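Local coordinates for avidin-related protein 4/5 (Gallus gallus, PDB 1Y55) that binds biotin with high affinity in a pocket at one end of each subunit's beta-barrel, at residues Phe29-Ala38 against Gly63-Ser71. The protein carries 1 engineered substitution. Sequence-based numbering, arbitrary orientation.
Sequences FTGTYLTAVA and GFTVHWNFS. With BTN (biotin), chain C.
Y33 and W68 meet as an offset edge-to-face pair, planes at 90°, with indole CH2 of W68 3.6 Å from phenol CD1 of Y33. Strands 28-34 and 61-67 flank 47-53, so they meet largely through side chains turned into the barrel; the loops beyond continue the contact. The packing is tight here: V66 lays CG2 4.0 Å from Y33 CD2 and sets CG1 toward the rim of one indole face, while the other face carries the biotin tail, C10 lying 3.5 Å from W68 CG. Buried F29 and F64 extend it, F29 CE1 lying 3.9 Å from F64 CB. A flat, broad indole suits this wall, and NE1 is tied to T75. Y33, its ring swung away from the backbone N (chi1 -159°), reaches across the barrel interior to give its OH to biotin ureido O3 at 2.7 Å. T35 OG1 accepts a nearly straight bond from biotin N2 (2.9 Å, 174°) and donates to V37 O, while CG2 rests 3.7 Å from W68 CZ3. Were W68 replaced by an alanine, the biotin tail would probably lose its flat wall and Y33 its edge-on partner. Past T35 the contact thins to buried A38 CB, 3.9 Å from F70 CE2; F70 and S71 are partly exposed, and S71 OG holds biotin O12. Aromatic walls around a polar ureido clamp in an eight-stranded antiparallel barrel are the hallmark of the avidin-streptavidin biotin site.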
# COMPACT_ATOMS: atom_id res chain seq x y z
N PHE A 29 -12.06 10.54 18.24
CA PHE A 29 -11.03 10.79 19.25
C PHE A 29 -9.96 11.71 18.71
O PHE A 29 -9.69 11.77 17.51
CB PHE A 29 -10.40 9.48 19.74
CG PHE A 29 -9.80 8.63 18.65
CD1 PHE A 29 -8.48 8.80 18.25
CD2 PHE A 29 -10.55 7.64 18.04
CE1 PHE A 29 -7.93 8.01 17.25
CE2 PHE A 29 -10.00 6.85 17.03
CZ PHE A 29 -8.68 7.03 16.64
N THR A 30 -9.34 12.42 19.64
CA THR A 30 -8.16 13.20 19.36
C THR A 30 -7.01 12.70 20.21
O THR A 30 -7.19 11.86 21.09
CB THR A 30 -8.45 14.67 19.59
OG1 THR A 30 -7.46 15.48 18.91
CG2 THR A 30 -8.44 15.03 21.08
N GLY A 31 -5.83 13.19 19.92
CA GLY A 31 -4.67 12.79 20.66
C GLY A 31 -3.42 13.45 20.13
O GLY A 31 -3.46 14.40 19.35
N THR A 32 -2.29 12.94 20.58
CA THR A 32 -0.98 13.40 20.13
C THR A 32 -0.11 12.21 19.77
O THR A 32 -0.32 11.09 20.24
CB THR A 32 -0.28 14.24 21.19
OG1 THR A 32 -0.03 13.42 22.34
CG2 THR A 32 -1.11 15.44 21.64
N TYR A 33 0.86 12.48 18.92
CA TYR A 33 1.74 11.46 18.38
C TYR A 33 3.17 12.01 18.43
O TYR A 33 3.43 13.08 17.88
CB TYR A 33 1.35 11.13 16.93
CG TYR A 33 1.82 9.78 16.45
CD1 TYR A 33 3.15 9.57 16.08
CD2 TYR A 33 0.95 8.71 16.35
CE1 TYR A 33 3.58 8.33 15.62
CE2 TYR A 33 1.38 7.48 15.90
CZ TYR A 33 2.69 7.28 15.54
OH TYR A 33 3.06 6.03 15.11
N LEU A 34 4.07 11.27 19.08
CA LEU A 34 5.49 11.60 19.13
C LEU A 34 6.22 10.50 18.35
O LEU A 34 6.41 9.39 18.85
CB LEU A 34 6.00 11.70 20.57
CG LEU A 34 7.43 12.20 20.70
CD1 LEU A 34 7.60 13.60 20.12
CD2 LEU A 34 7.87 12.17 22.15
N THR A 35 6.56 10.80 17.10
CA THR A 35 7.25 9.82 16.29
C THR A 35 8.71 9.68 16.72
O THR A 35 9.36 10.67 17.05
CB THR A 35 7.14 10.12 14.80
OG1 THR A 35 7.80 9.06 14.08
CG2 THR A 35 7.77 11.47 14.40
N ALA A 36 9.21 8.44 16.72
CA ALA A 36 10.61 8.20 17.02
C ALA A 36 11.51 8.51 15.82
O ALA A 36 12.72 8.73 16.00
CB ALA A 36 10.81 6.76 17.44
N VAL A 37 10.94 8.47 14.62
CA VAL A 37 11.67 8.58 13.36
C VAL A 37 11.00 9.61 12.46
O VAL A 37 9.79 9.85 12.53
CB VAL A 37 11.77 7.22 12.61
CG1 VAL A 37 12.61 6.24 13.42
CG2 VAL A 37 10.39 6.64 12.31
N ALA A 38 11.78 10.18 11.55
CA ALA A 38 11.26 11.12 10.57
C ALA A 38 12.27 11.27 9.46
O ALA A 38 13.41 10.84 9.58
CB ALA A 38 10.98 12.48 11.20
N GLY A 63 -9.46 4.43 12.25
CA GLY A 63 -8.50 5.17 11.46
C GLY A 63 -8.18 6.48 12.16
O GLY A 63 -8.99 6.98 12.95
N PHE A 64 -7.01 7.05 11.88
CA PHE A 64 -6.69 8.38 12.32
C PHE A 64 -5.69 9.03 11.38
O PHE A 64 -4.96 8.37 10.66
CB PHE A 64 -6.24 8.44 13.80
CG PHE A 64 -5.00 7.65 14.15
CD1 PHE A 64 -3.73 8.23 14.05
CD2 PHE A 64 -5.10 6.36 14.63
CE1 PHE A 64 -2.60 7.52 14.42
CE2 PHE A 64 -3.96 5.66 14.99
CZ PHE A 64 -2.71 6.26 14.87
N THR A 65 -5.69 10.36 11.42
CA THR A 65 -4.78 11.21 10.68
C THR A 65 -3.86 11.91 11.66
O THR A 65 -4.32 12.45 12.67
CB THR A 65 -5.60 12.28 9.93
OG1 THR A 65 -6.46 11.65 8.98
CG2 THR A 65 -4.69 13.21 9.14
N VAL A 66 -2.56 11.92 11.35
CA VAL A 66 -1.57 12.71 12.07
C VAL A 66 -1.14 13.86 11.17
O VAL A 66 -0.60 13.67 10.09
CB VAL A 66 -0.33 11.89 12.46
CG1 VAL A 66 0.61 12.76 13.29
CG2 VAL A 66 -0.72 10.65 13.24
N HIS A 67 -1.39 15.09 11.65
CA HIS A 67 -0.89 16.30 11.01
C HIS A 67 0.47 16.61 11.62
O HIS A 67 0.56 17.11 12.74
CB HIS A 67 -1.89 17.46 11.19
CG HIS A 67 -1.30 18.82 10.95
ND1 HIS A 67 -1.56 19.65 9.87
CD2 HIS A 67 -0.43 19.50 11.72
CE1 HIS A 67 -0.88 20.78 10.02
NE2 HIS A 67 -0.17 20.70 11.13
N TRP A 68 1.55 16.31 10.91
CA TRP A 68 2.88 16.55 11.45
C TRP A 68 3.09 18.06 11.61
O TRP A 68 2.88 18.82 10.66
CB TRP A 68 3.95 15.93 10.56
CG TRP A 68 3.73 14.45 10.42
CD1 TRP A 68 3.28 13.80 9.31
CD2 TRP A 68 3.83 13.45 11.46
NE1 TRP A 68 3.12 12.46 9.58
CE2 TRP A 68 3.45 12.22 10.89
CE3 TRP A 68 4.21 13.47 12.81
CZ2 TRP A 68 3.46 11.04 11.61
CZ3 TRP A 68 4.22 12.29 13.52
CH2 TRP A 68 3.85 11.09 12.92
N ASN A 69 3.51 18.49 12.79
CA ASN A 69 3.67 19.91 13.07
C ASN A 69 5.02 20.46 12.65
O ASN A 69 5.29 21.64 12.86
CB ASN A 69 3.44 20.20 14.55
CG ASN A 69 1.98 20.39 14.89
OD1 ASN A 69 1.08 20.29 14.05
ND2 ASN A 69 1.73 20.67 16.17
N PHE A 70 5.86 19.62 12.07
CA PHE A 70 7.23 19.98 11.71
C PHE A 70 7.57 19.68 10.26
O PHE A 70 8.73 19.83 9.87
CB PHE A 70 8.21 19.27 12.65
CG PHE A 70 8.07 17.77 12.63
CD1 PHE A 70 7.17 17.13 13.46
CD2 PHE A 70 8.82 17.00 11.76
CE1 PHE A 70 7.04 15.75 13.44
CE2 PHE A 70 8.69 15.62 11.73
CZ PHE A 70 7.79 14.99 12.57
N SER A 71 6.59 19.25 9.47
CA SER A 71 6.79 19.05 8.05
C SER A 71 5.47 19.30 7.34
O SER A 71 4.45 19.52 7.98
CB SER A 71 7.30 17.65 7.77
OG SER A 71 6.25 16.74 7.89
C11 BTN C . 7.90 13.33 8.60
O11 BTN C . 8.95 12.48 8.43
O12 BTN C . 7.84 14.47 7.97
C10 BTN C . 6.78 13.01 9.49
C9 BTN C . 7.02 11.85 10.42
C8 BTN C . 6.63 10.51 9.78
C7 BTN C . 6.85 9.35 10.75
C2 BTN C . 6.30 8.00 10.23
S1 BTN C . 4.54 7.87 10.18
C6 BTN C . 4.72 6.12 9.79
C5 BTN C . 5.84 5.61 10.69
N1 BTN C . 5.38 5.20 12.00
C3 BTN C . 5.88 5.98 12.95
O3 BTN C . 5.61 5.82 14.23
N2 BTN C . 6.67 6.91 12.45
C4 BTN C . 6.80 6.77 11.01